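Local coordinates for protein endoglucanase (Uncultured bacterium, PDB 3X17) that hydrolyses internal beta-1,4-glucosidic bonds of cellulose as a glycoside hydrolase family 9 endoglucanase, with an Ig-like domain ahead of its (alpha/alpha)6 barrel, at residues P114-V119 with A464-V469; W342-L347 with D358-M363; F385-L390 with P396-R401; E457-A462 with A553-S558. All coordinates share one frame; numbering follows the deposited sequence.

In the fold
From the N terminus, the chain leaves the Ig-like domain and enters the (alpha/alpha)6 barrel at helix 115-130. There interaction 1 opens; it closes 345 residues later on helix 456-469, so the first barrel helix meets one of the last. Interactions 2 and 3 are nested inside this long loop. Both are short closures between helices consecutive in sequence, they come one after the other, and they touch, with centres 12 Å apart. Interaction 4 starts on helix 456-469 and ends on the C-terminal helix 543-558. Its segments alternate with those of interaction 1, so the two cross, and they pack directly through Leu466 and Phe556.

Interaction 1: P114-V119 with A464-V469; sequences PVYRDV and AQLDYV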
# COMPACT_ATOMS: atom_id res chain seq x y z
N PRO A 114 -8.87 -4.80 19.70
CA PRO A 114 -8.06 -5.36 18.62
C PRO A 114 -8.36 -4.67 17.28
O PRO A 114 -8.84 -5.29 16.33
CB PRO A 114 -8.47 -6.83 18.61
CG PRO A 114 -9.93 -6.79 19.04
CD PRO A 114 -10.02 -5.66 20.05
N VAL A 115 -8.10 -3.37 17.21
CA VAL A 115 -8.69 -2.57 16.15
C VAL A 115 -8.12 -2.87 14.76
O VAL A 115 -8.74 -2.55 13.76
CB VAL A 115 -8.57 -1.06 16.45
CG1 VAL A 115 -9.32 -0.74 17.76
CG2 VAL A 115 -7.10 -0.64 16.54
N TYR A 116 -6.93 -3.45 14.70
CA TYR A 116 -6.30 -3.62 13.40
C TYR A 116 -6.75 -4.89 12.73
O TYR A 116 -6.41 -5.12 11.58
CB TYR A 116 -4.78 -3.51 13.48
CG TYR A 116 -4.36 -2.08 13.64
CD1 TYR A 116 -4.64 -1.16 12.63
CD2 TYR A 116 -3.89 -1.59 14.87
CE1 TYR A 116 -4.42 0.20 12.82
CE2 TYR A 116 -3.57 -0.24 15.03
CZ TYR A 116 -3.89 0.66 14.01
OH TYR A 116 -3.61 1.99 14.13
N ARG A 117 -7.57 -5.67 13.42
CA ARG A 117 -8.24 -6.80 12.78
C ARG A 117 -9.28 -6.30 11.79
O ARG A 117 -9.41 -6.84 10.70
CB ARG A 117 -8.88 -7.72 13.83
CG ARG A 117 -7.88 -8.70 14.45
CD ARG A 117 -8.52 -9.62 15.49
NE ARG A 117 -7.50 -10.29 16.28
CZ ARG A 117 -7.68 -10.75 17.51
NH1 ARG A 117 -8.86 -10.61 18.12
NH2 ARG A 117 -6.66 -11.33 18.15
N ASP A 118 -10.04 -5.29 12.19
CA ASP A 118 -11.04 -4.70 11.31
C ASP A 118 -10.40 -3.85 10.22
O ASP A 118 -10.92 -3.80 9.12
CB ASP A 118 -12.03 -3.86 12.12
CG ASP A 118 -12.77 -4.68 13.16
OD1 ASP A 118 -13.32 -5.75 12.80
OD2 ASP A 118 -12.63 -4.36 14.35
N VAL A 119 -9.34 -3.13 10.56
CA VAL A 119 -8.60 -2.36 9.54
C VAL A 119 -8.04 -3.31 8.47
O VAL A 119 -8.26 -3.11 7.28
CB VAL A 119 -7.43 -1.56 10.16
CG1 VAL A 119 -6.56 -0.97 9.07
CG2 VAL A 119 -7.95 -0.47 11.05
N ALA A 464 2.95 4.59 13.92
CA ALA A 464 2.65 6.00 13.69
C ALA A 464 2.19 6.25 12.24
O ALA A 464 1.58 7.30 11.94
CB ALA A 464 3.87 6.84 14.02
N GLN A 465 2.51 5.33 11.33
CA GLN A 465 2.06 5.48 9.93
C GLN A 465 0.60 5.07 9.75
O GLN A 465 -0.16 5.72 9.01
CB GLN A 465 2.95 4.68 8.97
CG GLN A 465 4.39 5.03 9.09
CD GLN A 465 4.59 6.53 9.28
OE1 GLN A 465 4.02 7.34 8.52
NE2 GLN A 465 5.39 6.91 10.30
N LEU A 466 0.19 4.03 10.48
CA LEU A 466 -1.23 3.75 10.64
C LEU A 466 -1.98 4.89 11.33
O LEU A 466 -3.03 5.30 10.84
CB LEU A 466 -1.45 2.42 11.34
CG LEU A 466 -0.97 1.16 10.64
CD1 LEU A 466 -0.96 -0.01 11.61
CD2 LEU A 466 -1.94 0.81 9.50
N ASP A 467 -1.49 5.39 12.46
CA ASP A 467 -2.17 6.51 13.12
C ASP A 467 -2.35 7.68 12.16
O ASP A 467 -3.36 8.37 12.20
CB ASP A 467 -1.43 7.02 14.39
CG ASP A 467 -1.33 5.95 15.50
OD1 ASP A 467 -2.22 5.05 15.62
OD2 ASP A 467 -0.38 6.06 16.31
N TYR A 468 -1.31 7.94 11.38
CA TYR A 468 -1.29 9.09 10.50
C TYR A 468 -2.33 9.00 9.37
O TYR A 468 -3.11 9.94 9.16
CB TYR A 468 0.10 9.31 9.91
CG TYR A 468 0.11 10.30 8.76
CD1 TYR A 468 0.19 11.68 9.00
CD2 TYR A 468 0.16 9.87 7.44
CE1 TYR A 468 0.20 12.58 7.94
CE2 TYR A 468 0.23 10.77 6.39
CZ TYR A 468 0.23 12.12 6.64
OH TYR A 468 0.22 13.02 5.58
N VAL A 469 -2.44 7.83 8.73
CA VAL A 469 -3.41 7.68 7.65
C VAL A 469 -4.81 7.53 8.20
O VAL A 469 -5.79 7.57 7.44
CB VAL A 469 -3.12 6.51 6.66
CG1 VAL A 469 -1.78 6.69 5.92
CG2 VAL A 469 -3.22 5.16 7.35
O HOH W 1 -3.27 2.89 16.68
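Asp467 OD1 is gripped by a bridging water and by the side-chain amide of Asn21, and the water carries the contact over to Tyr116. It donates to Asp467 OD1 at 2.6 Å and accepts from Tyr116 OH at 2.7 Å, which fixes the direction of the phenol proton. The direct separation of Tyr116 OH and Asp467 OD1 is 3.7 Å, too long for a bond, so the polar link depends on the water, which lies at the edge of the ring in its plane. The other carboxylate oxygen, OD2, accepts from Gln32, and with both oxygens engaged the group is held against rotation.

The rest is apolar. Leu466 lays CD1 over one face of the Tyr116 ring, 3.9 Å from the centroid and 22° off the ring normal, a CH-pi contact displaced toward the rim. Its CB meets Tyr116 OH at 3.6 Å. Tyr116 and Leu466 reach out from opposite directions to bridge backbones whose nearest CA atoms, their own, are 9.4 Å apart. With CG anti to its carbonyl carbon (chi1 -76°), Tyr116 sends its ring across to the other helix; Val115 CG2 lies on the opposite face, 3.7 Å above the plane.

The contact joins the start of helix 115-130, just after strand 110-112, to the end of helix 456-469. Phe556 of helix 543-558 touches both Tyr116 and Leu466, and Leu440 of helix 435-452 also packs on Leu466, while Asn21 and Gln32 reach Asp467 from the Ig-like domain, placing the contact where that domain meets the barrel helices.

Interaction 2: W342-L347 with D358-M363; sequences WAAVEL and DYIARM
Ala344 and Ile360 meet where the two backbones come nearest, their CA atoms 6.5 Å apart, and everything that passes between the segments is apolar packing. The methyl of Ala344 is the common point: its CB lies 3.8 Å from Ile360 CG1 and makes an equally close contact with Tyr359 CD1. The tyrosine therefore touches the alanine through one ortho carbon, not through its hydroxyl. One step along, the Ile360 chain ends against Val345, with CD1 at 3.7 Å from Val345 CA and nearly as close to Val345 CG2. The Val345 and Ile360 side chains are roughly perpendicular. Ile360 holds CG1 anti to its carbonyl carbon (chi1 -57°) and then runs on extended, which carries CD1 past Ala344 to the valine. The small Ala344 side chain is consistent with Ile360 CD1 lying so near Val345 CA.

No polar bond crosses between the segments; those of Trp342 and Glu346 lie on a side turned from the contact. Trp342 NE1 gives Glu346 OE2 a weak bond of 3.0 Å, its N-H...O angle only 130°, and OE2 also lies close to Asp386 OD2, while Glu346 OE1 forms a salt bridge with Arg287.

The segment axes approach to 9.2 Å, and their directions differ by 138°, a strongly slanted antiparallel pairing. This is a helical hairpin within the (alpha/alpha)6 barrel, made by helices 337-351 and 354-366 around a short turn. Trp308 of helix 294-312 packs on Ala344 and meets the Tyr359 ring edge-to-face, while helix 272-288 receives Trp342 and Glu346 on the other side of helix 337-351.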
# COMPACT_ATOMS: atom_id res chain seq x y z
N TRP A 342 15.42 -8.56 -8.01
CA TRP A 342 14.36 -9.11 -7.16
C TRP A 342 13.90 -10.47 -7.67
O TRP A 342 13.75 -11.42 -6.91
CB TRP A 342 13.19 -8.13 -7.08
CG TRP A 342 11.98 -8.67 -6.38
CD1 TRP A 342 11.96 -9.41 -5.24
CD2 TRP A 342 10.62 -8.33 -6.67
NE1 TRP A 342 10.66 -9.63 -4.84
CE2 TRP A 342 9.82 -8.97 -5.71
CE3 TRP A 342 10.01 -7.61 -7.71
CZ2 TRP A 342 8.41 -8.97 -5.78
CZ3 TRP A 342 8.61 -7.63 -7.79
CH2 TRP A 342 7.83 -8.28 -6.82
N ALA A 343 13.72 -10.58 -8.98
CA ALA A 343 13.35 -11.85 -9.58
C ALA A 343 14.42 -12.92 -9.34
O ALA A 343 14.10 -14.04 -8.95
CB ALA A 343 13.04 -11.68 -11.09
N ALA A 344 15.68 -12.56 -9.58
CA ALA A 344 16.80 -13.47 -9.25
C ALA A 344 16.78 -14.00 -7.81
O ALA A 344 16.89 -15.20 -7.59
CB ALA A 344 18.17 -12.84 -9.59
N VAL A 345 16.63 -13.11 -6.84
CA VAL A 345 16.54 -13.52 -5.43
C VAL A 345 15.42 -14.53 -5.23
O VAL A 345 15.66 -15.62 -4.70
CB VAL A 345 16.33 -12.30 -4.49
CG1 VAL A 345 15.98 -12.75 -3.07
CG2 VAL A 345 17.59 -11.43 -4.48
N GLU A 346 14.20 -14.18 -5.63
CA GLU A 346 13.03 -15.05 -5.37
C GLU A 346 13.14 -16.42 -6.05
O GLU A 346 12.81 -17.46 -5.47
CB GLU A 346 11.73 -14.35 -5.78
CG GLU A 346 11.55 -12.97 -5.15
CD GLU A 346 11.53 -13.00 -3.62
OE1 GLU A 346 11.53 -14.09 -3.01
OE2 GLU A 346 11.44 -11.91 -3.02
N LEU A 347 13.66 -16.44 -7.27
CA LEU A 347 13.89 -17.70 -7.95
C LEU A 347 14.98 -18.52 -7.26
O LEU A 347 14.86 -19.73 -7.14
CB LEU A 347 14.23 -17.46 -9.44
CG LEU A 347 12.96 -17.29 -10.30
CD1 LEU A 347 13.25 -16.56 -11.62
CD2 LEU A 347 12.36 -18.67 -10.56
N ASP A 358 24.15 -16.65 -9.35
CA ASP A 358 25.15 -16.06 -10.26
C ASP A 358 24.75 -14.65 -10.67
O ASP A 358 25.59 -13.73 -10.66
CB ASP A 358 25.36 -16.93 -11.51
CG ASP A 358 26.15 -18.21 -11.23
OD1 ASP A 358 26.72 -18.35 -10.13
OD2 ASP A 358 26.15 -19.13 -12.08
N TYR A 359 23.49 -14.46 -11.04
CA TYR A 359 23.06 -13.14 -11.46
C TYR A 359 23.25 -12.17 -10.31
O TYR A 359 23.80 -11.07 -10.47
CB TYR A 359 21.61 -13.13 -11.96
CG TYR A 359 21.16 -11.77 -12.47
CD1 TYR A 359 20.62 -10.83 -11.61
CD2 TYR A 359 21.32 -11.41 -13.81
CE1 TYR A 359 20.22 -9.60 -12.04
CE2 TYR A 359 20.96 -10.15 -14.25
CZ TYR A 359 20.38 -9.27 -13.35
OH TYR A 359 19.97 -8.02 -13.74
N ILE A 360 22.86 -12.60 -9.12
CA ILE A 360 22.98 -11.75 -7.93
C ILE A 360 24.45 -11.37 -7.67
O ILE A 360 24.76 -10.19 -7.51
CB ILE A 360 22.36 -12.40 -6.69
CG1 ILE A 360 20.87 -12.73 -6.95
CG2 ILE A 360 22.49 -11.47 -5.50
CD1 ILE A 360 20.25 -13.70 -5.91
N ALA A 361 25.34 -12.36 -7.72
CA ALA A 361 26.77 -12.14 -7.43
C ALA A 361 27.42 -11.22 -8.46
O ALA A 361 28.19 -10.33 -8.11
CB ALA A 361 27.53 -13.49 -7.34
N ARG A 362 27.05 -11.39 -9.73
CA ARG A 362 27.48 -10.50 -10.81
C ARG A 362 27.07 -9.05 -10.53
O ARG A 362 27.91 -8.13 -10.60
CB ARG A 362 26.90 -10.98 -12.15
CG ARG A 362 27.41 -10.23 -13.38
CD ARG A 362 26.72 -10.72 -14.70
NE ARG A 362 26.08 -12.03 -14.54
CZ ARG A 362 24.91 -12.38 -15.10
NH1 ARG A 362 24.24 -11.52 -15.87
NH2 ARG A 362 24.41 -13.60 -14.88
N MET A 363 25.80 -8.86 -10.17
CA MET A 363 25.33 -7.52 -9.80
C MET A 363 26.06 -6.99 -8.59
O MET A 363 26.31 -5.80 -8.51
CB MET A 363 23.82 -7.45 -9.54
CG MET A 363 23.25 -6.08 -9.91
SD MET A 363 21.52 -5.83 -9.46
CE MET A 363 20.69 -6.34 -10.98

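Interaction 3: F385-L390 with P396-R401; sequences FDYVTL and PAIRAR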
# COMPACT_ATOMS: atom_id res chain seq x y z
N PHE A 385 15.39 -8.37 1.59
CA PHE A 385 14.85 -8.98 2.79
C PHE A 385 14.76 -10.49 2.64
O PHE A 385 15.02 -11.22 3.58
CB PHE A 385 13.47 -8.40 3.14
CG PHE A 385 12.97 -8.78 4.52
CD1 PHE A 385 13.51 -8.18 5.67
CD2 PHE A 385 12.00 -9.76 4.67
CE1 PHE A 385 13.10 -8.58 6.94
CE2 PHE A 385 11.54 -10.12 5.93
CZ PHE A 385 12.09 -9.51 7.08
N ASP A 386 14.34 -10.95 1.46
CA ASP A 386 14.06 -12.38 1.26
C ASP A 386 15.36 -13.16 1.12
O ASP A 386 15.50 -14.27 1.65
CB ASP A 386 13.19 -12.61 0.02
CG ASP A 386 11.72 -12.40 0.31
OD1 ASP A 386 11.38 -12.15 1.50
OD2 ASP A 386 10.90 -12.39 -0.64
N TYR A 387 16.34 -12.56 0.46
CA TYR A 387 17.69 -13.10 0.47
C TYR A 387 18.27 -13.31 1.90
O TYR A 387 18.66 -14.43 2.26
CB TYR A 387 18.63 -12.20 -0.32
CG TYR A 387 20.01 -12.80 -0.52
CD1 TYR A 387 20.88 -12.98 0.56
CD2 TYR A 387 20.47 -13.12 -1.79
CE1 TYR A 387 22.16 -13.49 0.39
CE2 TYR A 387 21.76 -13.62 -1.99
CZ TYR A 387 22.59 -13.83 -0.89
OH TYR A 387 23.86 -14.36 -1.10
N VAL A 388 18.32 -12.23 2.69
CA VAL A 388 18.74 -12.28 4.09
C VAL A 388 17.94 -13.30 4.92
O VAL A 388 18.54 -14.15 5.59
CB VAL A 388 18.76 -10.84 4.75
CG1 VAL A 388 18.98 -10.95 6.25
CG2 VAL A 388 19.86 -9.95 4.12
N THR A 389 16.61 -13.28 4.84
CA THR A 389 15.80 -14.11 5.76
C THR A 389 15.45 -15.50 5.26
O THR A 389 15.01 -16.33 6.04
CB THR A 389 14.53 -13.43 6.19
OG1 THR A 389 13.69 -13.18 5.04
CG2 THR A 389 14.87 -12.10 6.91
N LEU A 390 15.54 -15.72 3.96
CA LEU A 390 14.99 -16.95 3.38
C LEU A 390 16.00 -17.70 2.51
O LEU A 390 15.86 -18.89 2.31
CB LEU A 390 13.73 -16.68 2.57
CG LEU A 390 12.34 -16.83 3.19
CD1 LEU A 390 12.34 -16.84 4.70
CD2 LEU A 390 11.35 -15.80 2.62
N PRO A 396 28.22 -15.10 2.11
CA PRO A 396 28.11 -14.41 3.40
C PRO A 396 28.50 -12.95 3.32
O PRO A 396 27.95 -12.13 4.05
CB PRO A 396 29.05 -15.21 4.32
CG PRO A 396 29.93 -16.02 3.42
CD PRO A 396 29.11 -16.27 2.16
N ALA A 397 29.36 -12.60 2.37
CA ALA A 397 29.70 -11.17 2.17
C ALA A 397 28.54 -10.38 1.53
O ALA A 397 28.34 -9.19 1.83
CB ALA A 397 31.00 -11.02 1.34
N ILE A 398 27.76 -11.03 0.66
CA ILE A 398 26.57 -10.38 0.09
C ILE A 398 25.50 -10.21 1.16
O ILE A 398 25.01 -9.09 1.41
CB ILE A 398 25.98 -11.16 -1.12
CG1 ILE A 398 26.97 -11.12 -2.29
CG2 ILE A 398 24.62 -10.56 -1.54
CD1 ILE A 398 26.65 -12.13 -3.43
N ARG A 399 25.30 -11.28 1.93
CA ARG A 399 24.31 -11.27 2.97
C ARG A 399 24.59 -10.13 3.92
O ARG A 399 23.68 -9.36 4.25
CB ARG A 399 24.22 -12.60 3.68
CG ARG A 399 23.42 -12.51 4.97
CD ARG A 399 22.58 -13.76 5.25
NE ARG A 399 23.07 -14.98 4.62
CZ ARG A 399 22.29 -15.89 4.02
NH1 ARG A 399 20.98 -15.67 3.88
NH2 ARG A 399 22.82 -17.00 3.50
N ALA A 400 25.86 -9.94 4.28
CA ALA A 400 26.24 -8.88 5.22
C ALA A 400 26.01 -7.51 4.62
O ALA A 400 25.64 -6.58 5.32
CB ALA A 400 27.71 -9.02 5.69
N ARG A 401 26.24 -7.36 3.32
CA ARG A 401 25.91 -6.09 2.65
C ARG A 401 24.41 -5.81 2.65
O ARG A 401 23.97 -4.71 2.99
CB ARG A 401 26.49 -6.05 1.23
CG ARG A 401 27.99 -5.78 1.25
CD ARG A 401 28.63 -6.18 -0.06
NE ARG A 401 28.18 -5.32 -1.15
CZ ARG A 401 28.41 -5.56 -2.43
NH1 ARG A 401 29.12 -6.63 -2.78
NH2 ARG A 401 27.92 -4.73 -3.36
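Tyr387 and Ile398 form the buried, close-packed part of the contact. Their side chains stand nearly square to each other, with Ile398 CB 3.8 Å from Tyr387 OH and Ile398 CG2 3.9 Å from Tyr387 CZ. The ring points its far end at helix 396-418 because CG stands anti to the backbone N (chi1 -172°). There Tyr387 OH is hydrogen-bonded to the backbone N of Asp395, in the turn, and Trp348 meets the ring from helix 337-351. Without the phenol ring, an alanine here is likely to leave a gap beside Ile398 and the Asp395 amide without its hydroxyl partner.

These two helices make an alpha-hairpin of the (alpha/alpha)6 barrel, their segment directions 122° apart and only five residues between the segments.

Val388 and Arg399, by contrast, are partly exposed, and the polar link between them is weak. Val388 CG2 lies 3.9 Å from Arg399 O. Arg399 CB comes to the edge of the Tyr387 ring at 4.0 Å from CE1, and the chain then bends at chi2 and chi3, so that CE1 lies over one guanidinium face, toward its rim, and Val388 O at its edge. NH1 makes a weak bond to Val388 O (3.3 Å, 137°) and also binds Gly391 O, just beyond the segment.

Interaction 4: E457-A462 with A553-S558; sequences EYERAA and AAHFAS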
# COMPACT_ATOMS: atom_id res chain seq x y z
N GLU A 457 11.39 1.32 19.21
CA GLU A 457 11.12 2.59 18.58
C GLU A 457 10.76 2.43 17.12
O GLU A 457 10.07 3.22 16.59
CB GLU A 457 12.24 3.60 18.78
CG GLU A 457 13.49 3.37 18.03
CD GLU A 457 14.62 4.26 18.50
OE1 GLU A 457 14.43 5.09 19.39
OE2 GLU A 457 15.71 4.15 17.95
N TYR A 458 11.24 1.40 16.47
CA TYR A 458 10.94 1.23 15.04
C TYR A 458 9.48 0.80 14.90
O TYR A 458 8.72 1.36 14.11
CB TYR A 458 11.87 0.22 14.39
CG TYR A 458 13.22 0.77 14.00
CD1 TYR A 458 13.55 2.11 14.19
CD2 TYR A 458 14.19 -0.05 13.45
CE1 TYR A 458 14.82 2.60 13.88
CE2 TYR A 458 15.44 0.43 13.10
CZ TYR A 458 15.76 1.75 13.31
OH TYR A 458 16.98 2.22 12.88
N GLU A 459 9.05 -0.09 15.78
CA GLU A 459 7.68 -0.56 15.79
C GLU A 459 6.71 0.57 16.13
O GLU A 459 5.62 0.71 15.52
CB GLU A 459 7.54 -1.71 16.77
CG GLU A 459 6.33 -2.59 16.53
CD GLU A 459 6.33 -3.83 17.42
OE1 GLU A 459 7.12 -4.75 17.17
OE2 GLU A 459 5.59 -3.85 18.42
N ARG A 460 7.13 1.44 17.04
CA ARG A 460 6.35 2.64 17.32
C ARG A 460 6.25 3.52 16.07
O ARG A 460 5.17 4.02 15.74
CB ARG A 460 6.89 3.44 18.51
CG ARG A 460 6.04 4.70 18.81
CD ARG A 460 6.60 5.51 20.00
NE ARG A 460 7.76 6.31 19.61
CZ ARG A 460 9.01 6.10 20.05
NH1 ARG A 460 9.26 5.11 20.91
NH2 ARG A 460 10.02 6.87 19.62
N ALA A 461 7.39 3.74 15.40
CA ALA A 461 7.41 4.59 14.23
C ALA A 461 6.54 4.02 13.11
O ALA A 461 5.93 4.77 12.38
CB ALA A 461 8.84 4.84 13.73
N ALA A 462 6.52 2.69 12.96
CA ALA A 462 5.66 2.04 11.99
C ALA A 462 4.19 2.24 12.38
O ALA A 462 3.35 2.58 11.54
CB ALA A 462 5.98 0.55 11.89
N ALA A 553 -0.76 -3.11 8.75
CA ALA A 553 -1.91 -3.42 9.56
C ALA A 553 -1.79 -4.85 10.09
O ALA A 553 -2.14 -5.13 11.26
CB ALA A 553 -3.19 -3.26 8.75
N ALA A 554 -1.31 -5.75 9.24
CA ALA A 554 -1.17 -7.16 9.64
C ALA A 554 -0.15 -7.32 10.79
O ALA A 554 -0.37 -8.11 11.71
CB ALA A 554 -0.80 -8.03 8.46
N HIS A 555 0.93 -6.54 10.76
CA HIS A 555 1.86 -6.51 11.88
C HIS A 555 1.15 -6.21 13.22
O HIS A 555 1.36 -6.89 14.22
CB HIS A 555 2.98 -5.51 11.65
CG HIS A 555 3.98 -5.47 12.77
ND1 HIS A 555 5.14 -6.22 12.77
CD2 HIS A 555 3.96 -4.82 13.96
CE1 HIS A 555 5.79 -6.02 13.91
NE2 HIS A 555 5.09 -5.18 14.65
N PHE A 556 0.28 -5.21 13.23
CA PHE A 556 -0.34 -4.82 14.47
C PHE A 556 -1.61 -5.60 14.81
O PHE A 556 -2.09 -5.54 15.94
CB PHE A 556 -0.54 -3.32 14.51
CG PHE A 556 0.76 -2.55 14.63
CD1 PHE A 556 1.43 -2.52 15.83
CD2 PHE A 556 1.38 -2.02 13.50
CE1 PHE A 556 2.63 -1.83 15.95
CE2 PHE A 556 2.56 -1.34 13.61
CZ PHE A 556 3.19 -1.22 14.86
N ALA A 557 -2.10 -6.41 13.87
CA ALA A 557 -3.26 -7.26 14.12
C ALA A 557 -2.82 -8.56 14.76
O ALA A 557 -3.64 -9.30 15.28
CB ALA A 557 -3.99 -7.57 12.83
N SER A 558 -1.55 -8.88 14.67
CA SER A 558 -1.14 -10.16 15.16
C SER A 558 -0.28 -10.10 16.42
O SER A 558 -0.27 -11.00 17.22
CB SER A 558 -0.44 -10.93 14.06
OG SER A 558 0.61 -10.20 13.55
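Glu459 meets two rings of helix 543-558, His555 and Phe556, each turned differently against it. The glutamate and His555 side chains are set nearly perpendicular, with the carboxylate and imidazole planes 64° apart. OE1 comes to the imidazole edge, near its plane, and accepts a weak bond from NE2, 3.3 Å long with an N-H...O angle of 145°. His555 is more firmly fixed by its other nitrogen, since ND1 is hydrogen-bonded to Tyr201 OH.

Glu459 and Phe556 instead run alongside each other, pointing opposite ways. The aliphatic part of the glutamate lies along the ring rim, CG 3.8 Å from Phe556 CZ, while the backbone Glu459 O is 3.2 Å from CZ, in the ring plane, where the slightly positive ring edge is probably a favourable neighbour for the oxygen. Phe556 reaches this point with CG anti to its carbonyl carbon, and His555 CD2 sits over the centre of its face, 3.6 Å above the plane.

In the (alpha/alpha)6 barrel this places the C-terminal helix 543-558 against helix 456-469, the segment axes 11.3 Å apart and 118° in direction, so side chains must bridge the gap. Replacing Glu459 by an alanine would probably leave His555 NE2 without this acceptor and remove the CG packing beside Phe556 CZ, though the backbone oxygen would stay. Further along, Ala462 CB touches Phe556 CE2 at 4.3 Å, and Leu447 of helix 435-452 packs on His555.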